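Local coordinates for conserved lipoprotein, putative (Clostridium novyi, PDB 4L1N) that is of unknown function but, as a putative lipoprotein of the DUF4652 family with beta-propeller relatives, is probably anchored to the cell membrane, at residues 68-73 against 120-125; 77-82 against 96-101; 167-172 against 185-190; 180-185 against 198-203. All coordinates share one frame; numbering follows the deposited sequence.

Contact 1: residues 68-73 against 120-125; sequences KWKNSS and PKYIDW
K70 and S72 meet D124 and W125 without any main-chain to main-chain hydrogen bond, the CA atoms of S72 and W125 standing 6.4 Å apart, so that side chains span the gap between the two strands. The indole of W125 does most of this. Its NE1 donates an almost straight hydrogen bond, 2.9 Å long, to K70 O. That oxygen lies in the ring plane, at the edge of the indole, whereas seen from the acceptor the N-H arrives from well above the carbonyl plane of K70. With CG beside its own backbone N (chi1 -68°), the same indole offers one face to the loop residue S72: S72 CA sits 3.7 Å from the centroid of the five-membered ring in a CH-pi contact, and S72 CB reaches the ring fusion at CE2. The K70 side chain bridges in the other direction. NZ donates to I123 O over 3.0 Å, nearly along the C=O axis, and comes within 3.6 Å of Y122 CE2. The K70 and D124 side chains cross at about a right angle, K70 CD lying 3.7 Å from D124 OD1. D124 OD2 is 4.5 Å from K70 NZ, beyond a salt bridge but near enough that the opposite charges may favour each other, while D124 OD1 accepts the backbone N-H of W125. Strand 70-71 pairs with 77-82 and strand 118-125 with 130-137, and W125 also packs on F77 and L131; the two outermost strands of the large antiparallel sheet thus come together here through side chains rather than backbone bonds.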
loop_
_atom_site.group_PDB
_atom_site.type_symbol
_atom_site.label_atom_id
_atom_site.label_comp_id
_atom_site.label_asym_id
_atom_site.label_seq_id
_atom_site.Cartn_x
_atom_site.Cartn_y
_atom_site.Cartn_z
ATOM N N LYS A 68 10.472 -4.009 5.702
ATOM C CA LYS A 68 10.646 -3.884 7.156
ATOM C C LYS A 68 9.312 -3.536 7.844
ATOM O O LYS A 68 8.459 -2.880 7.240
ATOM C CB LYS A 68 11.733 -2.844 7.501
ATOM C CG LYS A 68 13.164 -3.350 7.287
ATOM C CD LYS A 68 14.212 -2.290 7.636
ATOM C CE LYS A 68 15.636 -2.770 7.455
ATOM N NZ LYS A 68 16.055 -2.757 6.029
ATOM N N TRP A 69 9.126 -4.010 9.083
ATOM C CA TRP A 69 7.914 -3.783 9.862
ATOM C C TRP A 69 7.779 -2.324 10.293
ATOM O O TRP A 69 8.569 -1.851 11.111
ATOM C CB TRP A 69 7.900 -4.671 11.110
ATOM C CG TRP A 69 7.605 -6.123 10.888
ATOM C CD1 TRP A 69 8.484 -7.160 11.004
ATOM C CD2 TRP A 69 6.309 -6.713 10.705
ATOM N NE1 TRP A 69 7.823 -8.359 10.860
ATOM C CE2 TRP A 69 6.487 -8.115 10.673
ATOM C CE3 TRP A 69 5.013 -6.192 10.536
ATOM C CZ2 TRP A 69 5.428 -8.998 10.439
ATOM C CZ3 TRP A 69 3.960 -7.072 10.340
ATOM C CH2 TRP A 69 4.172 -8.454 10.285
ATOM N N LYS A 70 6.789 -1.609 9.741
ATOM C CA LYS A 70 6.485 -0.231 10.118
ATOM C C LYS A 70 5.457 -0.296 11.223
ATOM O O LYS A 70 4.360 -0.822 11.020
ATOM C CB LYS A 70 5.958 0.582 8.920
ATOM C CG LYS A 70 6.990 1.405 8.160
ATOM C CD LYS A 70 6.382 1.919 6.840
ATOM C CE LYS A 70 7.389 2.536 5.907
ATOM N NZ LYS A 70 7.085 2.211 4.491
ATOM N N ASN A 71 5.821 0.187 12.403
ATOM C CA ASN A 71 4.938 0.189 13.559
ATOM C C ASN A 71 3.895 1.288 13.479
ATOM O O ASN A 71 4.145 2.343 12.892
ATOM C CB ASN A 71 5.765 0.391 14.811
ATOM C CG ASN A 71 5.984 -0.850 15.613
ATOM O OD1 ASN A 71 6.430 -1.888 15.110
ATOM N ND2 ASN A 71 5.714 -0.740 16.895
ATOM N N SER A 72 2.739 1.063 14.111
ATOM C CA SER A 72 1.675 2.055 14.221
ATOM C C SER A 72 2.155 3.174 15.165
ATOM O O SER A 72 3.072 2.934 15.964
ATOM C CB SER A 72 0.411 1.386 14.751
ATOM O OG SER A 72 -0.630 2.325 14.951
ATOM N N SER A 73 1.560 4.386 15.094
ATOM C CA SER A 73 1.989 5.491 15.977
ATOM C C SER A 73 1.844 5.130 17.470
ATOM O O SER A 73 2.760 5.416 18.237
ATOM C CB SER A 73 1.228 6.779 15.671
ATOM O OG SER A 73 -0.037 6.829 16.310
ATOM N N PRO A 120 -0.182 -4.567 -3.516
ATOM C CA PRO A 120 0.229 -3.438 -2.668
ATOM C C PRO A 120 1.706 -3.170 -2.994
ATOM O O PRO A 120 2.478 -4.131 -3.072
ATOM C CB PRO A 120 0.032 -3.959 -1.238
ATOM C CG PRO A 120 -0.004 -5.389 -1.336
ATOM C CD PRO A 120 -0.383 -5.793 -2.718
ATOM N N LYS A 121 2.091 -1.915 -3.262
ATOM C CA LYS A 121 3.475 -1.582 -3.622
ATOM C C LYS A 121 4.178 -0.778 -2.513
ATOM O O LYS A 121 5.383 -0.960 -2.315
ATOM C CB LYS A 121 3.508 -0.811 -4.957
ATOM C CG LYS A 121 4.885 -0.454 -5.493
ATOM C CD LYS A 121 5.785 -1.647 -5.790
ATOM C CE LYS A 121 6.427 -1.539 -7.138
ATOM N NZ LYS A 121 6.617 -2.883 -7.733
ATOM N N TYR A 122 3.447 0.133 -1.831
ATOM C CA TYR A 122 3.949 0.975 -0.733
ATOM C C TYR A 122 2.862 1.121 0.313
ATOM O O TYR A 122 1.699 1.342 -0.033
ATOM C CB TYR A 122 4.440 2.367 -1.208
ATOM C CG TYR A 122 4.947 3.261 -0.086
ATOM C CD1 TYR A 122 4.082 4.107 0.607
ATOM C CD2 TYR A 122 6.286 3.254 0.288
ATOM C CE1 TYR A 122 4.532 4.891 1.669
ATOM C CE2 TYR A 122 6.745 4.025 1.357
ATOM C CZ TYR A 122 5.867 4.845 2.044
ATOM O OH TYR A 122 6.310 5.612 3.104
ATOM N N ILE A 123 3.244 0.974 1.593
ATOM C CA ILE A 123 2.323 1.115 2.704
ATOM C C ILE A 123 2.969 1.961 3.803
ATOM O O ILE A 123 4.181 1.896 4.027
ATOM C CB ILE A 123 1.785 -0.249 3.269
ATOM C CG1 ILE A 123 2.854 -1.056 4.052
ATOM C CG2 ILE A 123 1.062 -1.102 2.206
ATOM C CD1 ILE A 123 2.339 -1.924 5.077
ATOM N N ASP A 124 2.138 2.760 4.475
ATOM C CA ASP A 124 2.473 3.561 5.647
ATOM C C ASP A 124 1.201 3.843 6.415
ATOM O O ASP A 124 0.113 3.630 5.880
ATOM C CB ASP A 124 3.225 4.839 5.316
ATOM C CG ASP A 124 4.247 5.226 6.369
ATOM O OD1 ASP A 124 4.115 4.756 7.539
ATOM O OD2 ASP A 124 5.182 6.008 6.030
ATOM N N TRP A 125 1.319 4.269 7.674
ATOM C CA TRP A 125 0.144 4.452 8.515
ATOM C C TRP A 125 -0.563 5.780 8.275
ATOM O O TRP A 125 0.089 6.806 8.098
ATOM C CB TRP A 125 0.523 4.287 9.985
ATOM C CG TRP A 125 0.905 2.874 10.312
ATOM C CD1 TRP A 125 2.162 2.343 10.322
ATOM C CD2 TRP A 125 0.013 1.802 10.663
ATOM N NE1 TRP A 125 2.115 1.020 10.713
ATOM C CE2 TRP A 125 0.806 0.661 10.920
ATOM C CE3 TRP A 125 -1.384 1.702 10.816
ATOM C CZ2 TRP A 125 0.248 -0.574 11.283
ATOM C CZ3 TRP A 125 -1.933 0.481 11.194
ATOM C CH2 TRP A 125 -1.125 -0.644 11.395
#

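Contact 2: residues 77-82 against 96-101; sequences FSACIE and IYIKNL
E82 lies alongside Y97, the two side chains pointing the same way, with E82 CB over the centre of the phenol ring at 3.9 Å from its centroid in a CH-pi contact. E82 CG is anti to the backbone N (chi1 165°) and continues over the ring toward CZ. The carboxylate, turned 47° from the ring plane, is held by the backbone N-H groups of T64 and F65, in the loop before strand 70-71. On the same face of the sheet, C80 SG rests on Y97 CB at 3.8 Å. The strands carrying these side chains run antiparallel: S78 with K99 and C80 with Y97 are hydrogen-bonded pairs, each joined by two N-H to O=C bonds. Strands 70-71, 77-82, 95-100 and 105-111 follow one another as neighbours in an up-and-down antiparallel meander, consistent with the propeller-like family. At the far end, F77 and N100 form a non-hydrogen-bonded pair whose side chains cross obliquely, ring and amide planes 70° apart. F77 CE1 comes 3.4 Å from N100 ND2, while K99 O lies in the plane of the phenyl ring at its edge. N100 OD1 accepts the backbone N-H of E103. A79 CB and I98 CG1, 4.2 Å apart, share this second face with F77, and W107 packs on both F77 and I98. L101 CD1 reaches across to F77 O, and S78 OG, on the opposite face, is hydrogen-bonded to N71 OD1.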
loop_
_atom_site.group_PDB
_atom_site.type_symbol
_atom_site.label_atom_id
_atom_site.label_comp_id
_atom_site.label_asym_id
_atom_site.label_seq_id
_atom_site.Cartn_x
_atom_site.Cartn_y
_atom_site.Cartn_z
ATOM N N PHE A 77 0.042 -1.845 16.734
ATOM C CA PHE A 77 0.112 -2.640 15.521
ATOM C C PHE A 77 1.421 -2.443 14.765
ATOM O O PHE A 77 2.172 -1.502 15.030
ATOM C CB PHE A 77 -1.063 -2.282 14.591
ATOM C CG PHE A 77 -2.436 -2.580 15.136
ATOM C CD1 PHE A 77 -2.870 -3.892 15.297
ATOM C CD2 PHE A 77 -3.313 -1.550 15.452
ATOM C CE1 PHE A 77 -4.143 -4.169 15.804
ATOM C CE2 PHE A 77 -4.585 -1.827 15.963
ATOM C CZ PHE A 77 -4.991 -3.135 16.134
ATOM N N SER A 78 1.670 -3.340 13.805
ATOM C CA SER A 78 2.802 -3.328 12.896
ATOM C C SER A 78 2.375 -3.949 11.572
ATOM O O SER A 78 1.537 -4.855 11.559
ATOM C CB SER A 78 3.996 -4.056 13.492
ATOM O OG SER A 78 5.175 -3.613 12.844
ATOM N N ALA A 79 2.913 -3.434 10.460
ATOM C CA ALA A 79 2.586 -3.889 9.115
ATOM C C ALA A 79 3.822 -3.919 8.207
ATOM O O ALA A 79 4.804 -3.233 8.488
ATOM C CB ALA A 79 1.521 -2.990 8.511
ATOM N N CYS A 80 3.759 -4.725 7.115
ATOM C CA CYS A 80 4.779 -4.889 6.071
ATOM C C CYS A 80 4.141 -5.523 4.825
ATOM O O CYS A 80 2.983 -5.951 4.892
ATOM C CB CYS A 80 5.962 -5.717 6.576
ATOM S SG CYS A 80 5.619 -7.493 6.758
ATOM N N ILE A 81 4.898 -5.593 3.701
ATOM C CA ILE A 81 4.449 -6.230 2.457
ATOM C C ILE A 81 5.309 -7.467 2.245
ATOM O O ILE A 81 6.502 -7.321 1.967
ATOM C CB ILE A 81 4.484 -5.289 1.212
ATOM C CG1 ILE A 81 3.623 -4.036 1.395
ATOM C CG2 ILE A 81 4.095 -6.049 -0.075
ATOM C CD1 ILE A 81 4.140 -2.881 0.684
ATOM N N GLU A 82 4.700 -8.675 2.357
ATOM C CA GLU A 82 5.354 -9.962 2.156
ATOM C C GLU A 82 5.240 -10.409 0.695
ATOM O O GLU A 82 4.179 -10.258 0.094
ATOM C CB GLU A 82 4.751 -11.017 3.117
ATOM C CG GLU A 82 5.039 -12.494 2.824
ATOM C CD GLU A 82 6.459 -13.031 2.935
ATOM O OE1 GLU A 82 7.394 -12.224 3.137
ATOM O OE2 GLU A 82 6.640 -14.266 2.803
ATOM N N ILE A 96 -0.333 -7.648 2.362
ATOM C CA ILE A 96 -0.097 -6.768 3.516
ATOM C C ILE A 96 -0.233 -7.620 4.788
ATOM O O ILE A 96 -1.319 -8.135 5.079
ATOM C CB ILE A 96 -1.013 -5.507 3.573
ATOM C CG1 ILE A 96 -0.937 -4.661 2.290
ATOM C CG2 ILE A 96 -0.675 -4.655 4.807
ATOM C CD1 ILE A 96 -2.123 -3.738 2.118
ATOM N N TYR A 97 0.870 -7.781 5.525
ATOM C CA TYR A 97 0.936 -8.554 6.772
ATOM C C TYR A 97 0.750 -7.606 7.953
ATOM O O TYR A 97 1.452 -6.604 8.012
ATOM C CB TYR A 97 2.295 -9.277 6.852
ATOM C CG TYR A 97 2.293 -10.717 6.386
ATOM C CD1 TYR A 97 1.575 -11.108 5.255
ATOM C CD2 TYR A 97 3.032 -11.688 7.056
ATOM C CE1 TYR A 97 1.586 -12.430 4.812
ATOM C CE2 TYR A 97 3.050 -13.012 6.620
ATOM C CZ TYR A 97 2.332 -13.379 5.492
ATOM O OH TYR A 97 2.323 -14.699 5.083
ATOM N N ILE A 98 -0.236 -7.861 8.834
ATOM C CA ILE A 98 -0.507 -7.031 10.022
ATOM C C ILE A 98 -0.328 -7.882 11.298
ATOM O O ILE A 98 -0.581 -9.096 11.311
ATOM C CB ILE A 98 -1.880 -6.285 9.985
ATOM C CG1 ILE A 98 -1.947 -5.358 8.771
ATOM C CG2 ILE A 98 -2.129 -5.441 11.263
ATOM C CD1 ILE A 98 -3.114 -5.502 8.085
ATOM N N LYS A 99 0.152 -7.222 12.356
ATOM C CA LYS A 99 0.461 -7.821 13.644
ATOM C C LYS A 99 -0.113 -6.985 14.781
ATOM O O LYS A 99 0.174 -5.788 14.853
ATOM C CB LYS A 99 1.998 -7.875 13.769
ATOM C CG LYS A 99 2.597 -9.171 14.306
ATOM C CD LYS A 99 4.107 -9.305 13.955
ATOM C CE LYS A 99 5.008 -8.179 14.451
ATOM N NZ LYS A 99 6.430 -8.380 14.059
ATOM N N ASN A 100 -0.931 -7.592 15.658
ATOM C CA ASN A 100 -1.417 -6.923 16.868
ATOM C C ASN A 100 -0.361 -7.208 17.909
ATOM O O ASN A 100 -0.292 -8.327 18.416
ATOM C CB ASN A 100 -2.810 -7.407 17.295
ATOM C CG ASN A 100 -3.407 -6.632 18.450
ATOM O OD1 ASN A 100 -2.746 -6.297 19.448
ATOM N ND2 ASN A 100 -4.698 -6.369 18.356
ATOM N N LEU A 101 0.527 -6.234 18.143
ATOM C CA LEU A 101 1.684 -6.360 19.028
ATOM C C LEU A 101 1.292 -6.662 20.469
ATOM O O LEU A 101 2.030 -7.378 21.146
ATOM C CB LEU A 101 2.558 -5.103 18.959
ATOM C CG LEU A 101 3.249 -4.850 17.623
ATOM C CD1 LEU A 101 3.784 -3.469 17.559
ATOM C CD2 LEU A 101 4.362 -5.833 17.370
#

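Contact 3: residues 167-172 against 185-190; sequences NKKQVV and ILVYED
K168 to V171 pair antiparallel with I185 to Y188, the strand axes approaching to 4.4 Å with 155° between their directions. L186 and Q170 exchange two backbone hydrogen bonds, and Y188 N adds a third to K168 O at 2.8 Å. On one face K169 and V187 lie side by side, pointing the same way, with the lysine CG set 3.6 Å from V187 CG1; farther along it, V171 CG2 faces I185 CG1. The other face carries Q170 and L186. Q170 stretches out beyond CG (chi2 176°), and its amide is turned 70° from the Y188 ring, NE2 lying 4.1 Å from CE2 at the ring edge. That amide is gripped at both ends from the loop before strand 147-152, OE1 accepting from G145 N and NE2 donating to V142 O. L186 CB meets V172 CG1 at 3.8 Å. Outside the last backbone bond, K168 CD comes 3.6 Å from D190 C, and its NZ forms a salt bridge with D191. Together the segments make up the open end of an antiparallel beta hairpin, strands 169-177 and 180-188, to which strand 196-204 adds the third strand of a small separate sheet.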
loop_
_atom_site.group_PDB
_atom_site.type_symbol
_atom_site.label_atom_id
_atom_site.label_comp_id
_atom_site.label_asym_id
_atom_site.label_seq_id
_atom_site.Cartn_x
_atom_site.Cartn_y
_atom_site.Cartn_z
ATOM N N ASN A 167 -2.535 6.965 -16.246
ATOM C CA ASN A 167 -1.631 5.840 -16.036
ATOM C C ASN A 167 -0.172 6.213 -16.282
ATOM O O ASN A 167 0.704 5.411 -15.963
ATOM C CB ASN A 167 -2.062 4.607 -16.862
ATOM C CG ASN A 167 -2.195 4.821 -18.356
ATOM O OD1 ASN A 167 -1.963 5.919 -18.913
ATOM N ND2 ASN A 167 -2.572 3.747 -19.044
ATOM N N LYS A 168 0.080 7.432 -16.790
ATOM C CA LYS A 168 1.404 8.015 -16.996
ATOM C C LYS A 168 1.843 8.799 -15.747
ATOM O O LYS A 168 2.989 9.223 -15.659
ATOM C CB LYS A 168 1.408 8.942 -18.223
ATOM C CG LYS A 168 1.742 8.245 -19.539
ATOM C CD LYS A 168 1.912 9.264 -20.692
ATOM C CE LYS A 168 0.633 9.902 -21.195
ATOM N NZ LYS A 168 -0.237 8.920 -21.914
ATOM N N LYS A 169 0.919 9.014 -14.811
ATOM C CA LYS A 169 1.073 9.718 -13.540
ATOM C C LYS A 169 0.790 8.713 -12.412
ATOM O O LYS A 169 -0.370 8.436 -12.108
ATOM C CB LYS A 169 0.098 10.916 -13.479
ATOM C CG LYS A 169 0.594 12.186 -14.144
ATOM C CD LYS A 169 -0.496 12.846 -14.982
ATOM C CE LYS A 169 -0.184 14.272 -15.403
ATOM N NZ LYS A 169 -0.334 15.220 -14.255
ATOM N N GLN A 170 1.849 8.152 -11.809
ATOM C CA GLN A 170 1.715 7.136 -10.768
ATOM C C GLN A 170 2.110 7.631 -9.391
ATOM O O GLN A 170 3.240 8.055 -9.237
ATOM C CB GLN A 170 2.635 5.948 -11.099
ATOM C CG GLN A 170 2.376 5.273 -12.425
ATOM C CD GLN A 170 3.361 4.176 -12.747
ATOM O OE1 GLN A 170 4.225 3.795 -11.949
ATOM N NE2 GLN A 170 3.234 3.619 -13.936
ATOM N N VAL A 171 1.252 7.449 -8.362
ATOM C CA VAL A 171 1.609 7.734 -6.965
ATOM C C VAL A 171 2.627 6.659 -6.555
ATOM O O VAL A 171 2.340 5.480 -6.734
ATOM C CB VAL A 171 0.374 7.770 -6.042
ATOM C CG1 VAL A 171 0.776 7.947 -4.582
ATOM C CG2 VAL A 171 -0.618 8.857 -6.473
ATOM N N VAL A 172 3.843 7.055 -6.139
ATOM C CA VAL A 172 4.903 6.095 -5.796
ATOM C C VAL A 172 4.957 5.872 -4.282
ATOM O O VAL A 172 5.248 4.749 -3.861
ATOM C CB VAL A 172 6.323 6.406 -6.382
ATOM C CG1 VAL A 172 6.361 6.208 -7.888
ATOM C CG2 VAL A 172 6.821 7.794 -6.020
ATOM N N ILE A 185 4.333 11.724 -6.936
ATOM C CA ILE A 185 3.817 11.225 -8.199
ATOM C C ILE A 185 4.982 11.136 -9.173
ATOM O O ILE A 185 5.789 12.044 -9.219
ATOM C CB ILE A 185 2.666 12.160 -8.699
ATOM C CG1 ILE A 185 1.598 12.299 -7.629
ATOM C CG2 ILE A 185 2.053 11.688 -10.026
ATOM C CD1 ILE A 185 1.034 13.557 -7.534
ATOM N N LEU A 186 5.087 10.042 -9.915
ATOM C CA LEU A 186 6.057 9.874 -10.991
ATOM C C LEU A 186 5.308 10.109 -12.330
ATOM O O LEU A 186 4.386 9.348 -12.690
ATOM C CB LEU A 186 6.721 8.490 -10.931
ATOM C CG LEU A 186 7.601 8.070 -12.133
ATOM C CD1 LEU A 186 8.981 8.681 -12.051
ATOM C CD2 LEU A 186 7.684 6.536 -12.256
ATOM N N VAL A 187 5.646 11.217 -13.010
ATOM C CA VAL A 187 5.020 11.573 -14.280
ATOM C C VAL A 187 5.907 11.190 -15.467
ATOM O O VAL A 187 7.040 11.619 -15.532
ATOM C CB VAL A 187 4.665 13.054 -14.357
ATOM C CG1 VAL A 187 3.746 13.314 -15.539
ATOM C CG2 VAL A 187 4.040 13.541 -13.056
ATOM N N TYR A 188 5.379 10.369 -16.392
ATOM C CA TYR A 188 6.019 10.008 -17.646
ATOM C C TYR A 188 5.540 11.024 -18.684
ATOM O O TYR A 188 4.376 11.421 -18.651
ATOM C CB TYR A 188 5.678 8.578 -18.029
ATOM C CG TYR A 188 6.399 7.514 -17.220
ATOM C CD1 TYR A 188 7.739 7.200 -17.472
ATOM C CD2 TYR A 188 5.714 6.735 -16.291
ATOM C CE1 TYR A 188 8.383 6.167 -16.790
ATOM C CE2 TYR A 188 6.353 5.715 -15.588
ATOM C CZ TYR A 188 7.690 5.436 -15.834
ATOM O OH TYR A 188 8.297 4.408 -15.138
ATOM N N GLU A 189 6.440 11.527 -19.530
ATOM C CA GLU A 189 6.117 12.561 -20.508
ATOM C C GLU A 189 5.228 12.053 -21.635
ATOM O O GLU A 189 4.366 12.798 -22.102
ATOM C CB GLU A 189 7.389 13.200 -21.083
ATOM C CG GLU A 189 8.283 13.924 -20.070
ATOM C CD GLU A 189 7.697 14.867 -19.025
ATOM O OE1 GLU A 189 6.871 15.736 -19.387
ATOM O OE2 GLU A 189 8.102 14.760 -17.843
ATOM N N ASP A 190 5.427 10.801 -22.072
ATOM C CA ASP A 190 4.668 10.205 -23.170
ATOM C C ASP A 190 4.606 8.677 -23.035
ATOM O O ASP A 190 5.119 8.113 -22.064
ATOM C CB ASP A 190 5.261 10.611 -24.531
ATOM C CG ASP A 190 6.691 10.199 -24.767
ATOM O OD1 ASP A 190 7.180 9.314 -24.048
ATOM O OD2 ASP A 190 7.325 10.773 -25.656
#

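Contact 4: residues 180-185 against 198-203; sequences KIDVQI and EETKTI
I181, V183 and I185 each give their N-H to, and accept an N-H through their O from, the opposite residues I203, K201 and E199, so six main-chain hydrogen bonds join the two strands. Polar side chains add to these on the face bearing D182 and T202, which lie side by side: T202 OG1 donates to D182 OD1 over 2.6 Å, meeting it from above the carboxylate plane. T200 OG1 approaches Q184 OE1 so closely that the pair is doubtful in detail. Q184 NE2 stands 2.8 Å from E198 OE1, the two side chains crossing at about a right angle. The other face is largely apolar. I203 CG1 sits between its own backbone N and carbonyl carbon (chi1 56°) and packs 3.7 Å from I181 CB. I203 CD1 meets V183 CG2, and I185 CD1 reaches the aliphatic part of K201, while Y162 covers I185 and I203. At its margin, E199 OE2 is hydrogen-bonded to H197 NE2, and E199 OE1 forms a long, weak salt bridge with K201 NZ (3.6 Å). The two faces thus differ in character: one carries the hydroxyl-carboxylate bond of T202 and D182, the other the apolar I181, V183, I185 and I203, with the charged E199 and K201 among them.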
loop_
_atom_site.group_PDB
_atom_site.type_symbol
_atom_site.label_atom_id
_atom_site.label_comp_id
_atom_site.label_asym_id
_atom_site.label_seq_id
_atom_site.Cartn_x
_atom_site.Cartn_y
_atom_site.Cartn_z
ATOM N N LYS A 180 -2.349 16.603 6.870
ATOM C CA LYS A 180 -1.734 16.736 5.534
ATOM C C LYS A 180 -0.969 15.503 5.079
ATOM O O LYS A 180 -0.226 14.911 5.864
ATOM C CB LYS A 180 -0.741 17.923 5.497
ATOM C CG LYS A 180 -1.258 19.255 6.010
ATOM C CD LYS A 180 -1.821 20.140 4.906
ATOM C CE LYS A 180 -2.651 21.266 5.480
ATOM N NZ LYS A 180 -1.803 22.367 6.027
ATOM N N ILE A 181 -1.059 15.186 3.778
ATOM C CA ILE A 181 -0.309 14.086 3.168
ATOM C C ILE A 181 0.473 14.643 1.990
ATOM O O ILE A 181 -0.117 15.290 1.139
ATOM C CB ILE A 181 -1.205 12.872 2.741
ATOM C CG1 ILE A 181 -2.143 12.391 3.880
ATOM C CG2 ILE A 181 -0.368 11.728 2.195
ATOM C CD1 ILE A 181 -3.223 11.451 3.466
ATOM N N ASP A 182 1.796 14.410 1.954
ATOM C CA ASP A 182 2.686 14.732 0.839
ATOM C C ASP A 182 2.685 13.511 -0.092
ATOM O O ASP A 182 3.128 12.434 0.312
ATOM C CB ASP A 182 4.106 15.026 1.357
ATOM C CG ASP A 182 4.419 16.425 1.824
ATOM O OD1 ASP A 182 3.498 17.258 1.868
ATOM O OD2 ASP A 182 5.593 16.691 2.136
ATOM N N VAL A 183 2.138 13.645 -1.300
ATOM C CA VAL A 183 1.991 12.533 -2.243
ATOM C C VAL A 183 3.046 12.648 -3.358
ATOM O O VAL A 183 3.069 13.678 -4.054
ATOM C CB VAL A 183 0.539 12.525 -2.806
ATOM C CG1 VAL A 183 0.328 11.438 -3.837
ATOM C CG2 VAL A 183 -0.500 12.406 -1.696
ATOM N N GLN A 184 3.924 11.601 -3.532
ATOM C CA GLN A 184 4.877 11.651 -4.634
ATOM C C GLN A 184 4.299 10.998 -5.825
ATOM O O GLN A 184 3.857 9.845 -5.762
ATOM C CB GLN A 184 6.239 11.039 -4.336
ATOM C CG GLN A 184 7.091 11.928 -3.495
ATOM C CD GLN A 184 7.824 12.961 -4.262
ATOM O OE1 GLN A 184 7.760 14.121 -3.929
ATOM N NE2 GLN A 184 8.578 12.564 -5.251
ATOM N N ILE A 185 4.333 11.724 -6.936
ATOM C CA ILE A 185 3.817 11.225 -8.199
ATOM C C ILE A 185 4.982 11.136 -9.173
ATOM O O ILE A 185 5.789 12.044 -9.219
ATOM C CB ILE A 185 2.666 12.160 -8.699
ATOM C CG1 ILE A 185 1.598 12.299 -7.629
ATOM C CG2 ILE A 185 2.053 11.688 -10.026
ATOM C CD1 ILE A 185 1.034 13.557 -7.534
ATOM N N GLU A 198 9.282 13.839 -11.269
ATOM C CA GLU A 198 8.546 13.607 -10.030
ATOM C C GLU A 198 7.851 14.895 -9.562
ATOM O O GLU A 198 8.293 15.997 -9.886
ATOM C CB GLU A 198 9.491 13.080 -8.951
ATOM C CG GLU A 198 9.898 11.644 -9.211
ATOM C CD GLU A 198 10.511 10.859 -8.064
ATOM O OE1 GLU A 198 10.422 11.307 -6.898
ATOM O OE2 GLU A 198 11.076 9.777 -8.340
ATOM N N GLU A 199 6.748 14.748 -8.825
ATOM C CA GLU A 199 5.967 15.842 -8.225
ATOM C C GLU A 199 5.704 15.555 -6.757
ATOM O O GLU A 199 5.646 14.399 -6.382
ATOM C CB GLU A 199 4.614 16.029 -8.953
ATOM C CG GLU A 199 4.765 16.511 -10.382
ATOM C CD GLU A 199 3.500 16.742 -11.188
ATOM O OE1 GLU A 199 2.426 16.225 -10.796
ATOM O OE2 GLU A 199 3.603 17.383 -12.262
ATOM N N THR A 200 5.524 16.593 -5.940
ATOM C CA THR A 200 5.071 16.484 -4.546
ATOM C C THR A 200 3.772 17.259 -4.426
ATOM O O THR A 200 3.759 18.450 -4.719
ATOM C CB THR A 200 6.086 16.977 -3.517
ATOM O OG1 THR A 200 7.400 16.514 -3.830
ATOM C CG2 THR A 200 5.716 16.568 -2.141
ATOM N N LYS A 201 2.688 16.604 -4.016
ATOM C CA LYS A 201 1.389 17.252 -3.857
ATOM C C LYS A 201 0.951 17.061 -2.457
ATOM O O LYS A 201 0.889 15.927 -1.988
ATOM C CB LYS A 201 0.319 16.695 -4.832
ATOM C CG LYS A 201 0.680 16.691 -6.332
ATOM C CD LYS A 201 0.947 18.061 -6.899
ATOM C CE LYS A 201 0.113 18.361 -8.110
ATOM N NZ LYS A 201 0.931 19.063 -9.137
ATOM N N THR A 202 0.649 18.151 -1.771
ATOM C CA THR A 202 0.171 18.107 -0.404
ATOM C C THR A 202 -1.336 18.149 -0.493
ATOM O O THR A 202 -1.885 19.063 -1.103
ATOM C CB THR A 202 0.833 19.233 0.407
ATOM O OG1 THR A 202 2.231 18.963 0.410
ATOM C CG2 THR A 202 0.370 19.297 1.848
ATOM N N ILE A 203 -1.997 17.131 0.060
ATOM C CA ILE A 203 -3.458 17.021 0.128
ATOM C C ILE A 203 -3.912 17.222 1.588
ATOM O O ILE A 203 -3.168 16.895 2.511
ATOM C CB ILE A 203 -4.016 15.692 -0.488
ATOM C CG1 ILE A 203 -3.408 14.432 0.160
ATOM C CG2 ILE A 203 -3.862 15.674 -2.017
ATOM C CD1 ILE A 203 -4.096 13.143 -0.162
#

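Overall arrangement
Contacts 1 and 2 belong to the nine-stranded sheet and touch at and just beyond strand 70-71, where probable hydrogen bonds run from K70 N to A79 O and from S72 N to F77 O. Contacts 3 and 4 belong to the separate three-stranded sheet, where both use strand 180-188 and share I185, their centres about 12 Å apart. Contacts 2 and 3 each bury about half of their touching residues, but contact 2 has none fully exposed; contact 4 has the largest exposed share. Contacts 2, 3 and 4 rest on regular backbone pairing; contact 1 relies on side-chain bonds between edge strands. Contacts 1 and 3 touch where Y122 CB packs on V172 O, one point at which the two sheets come together.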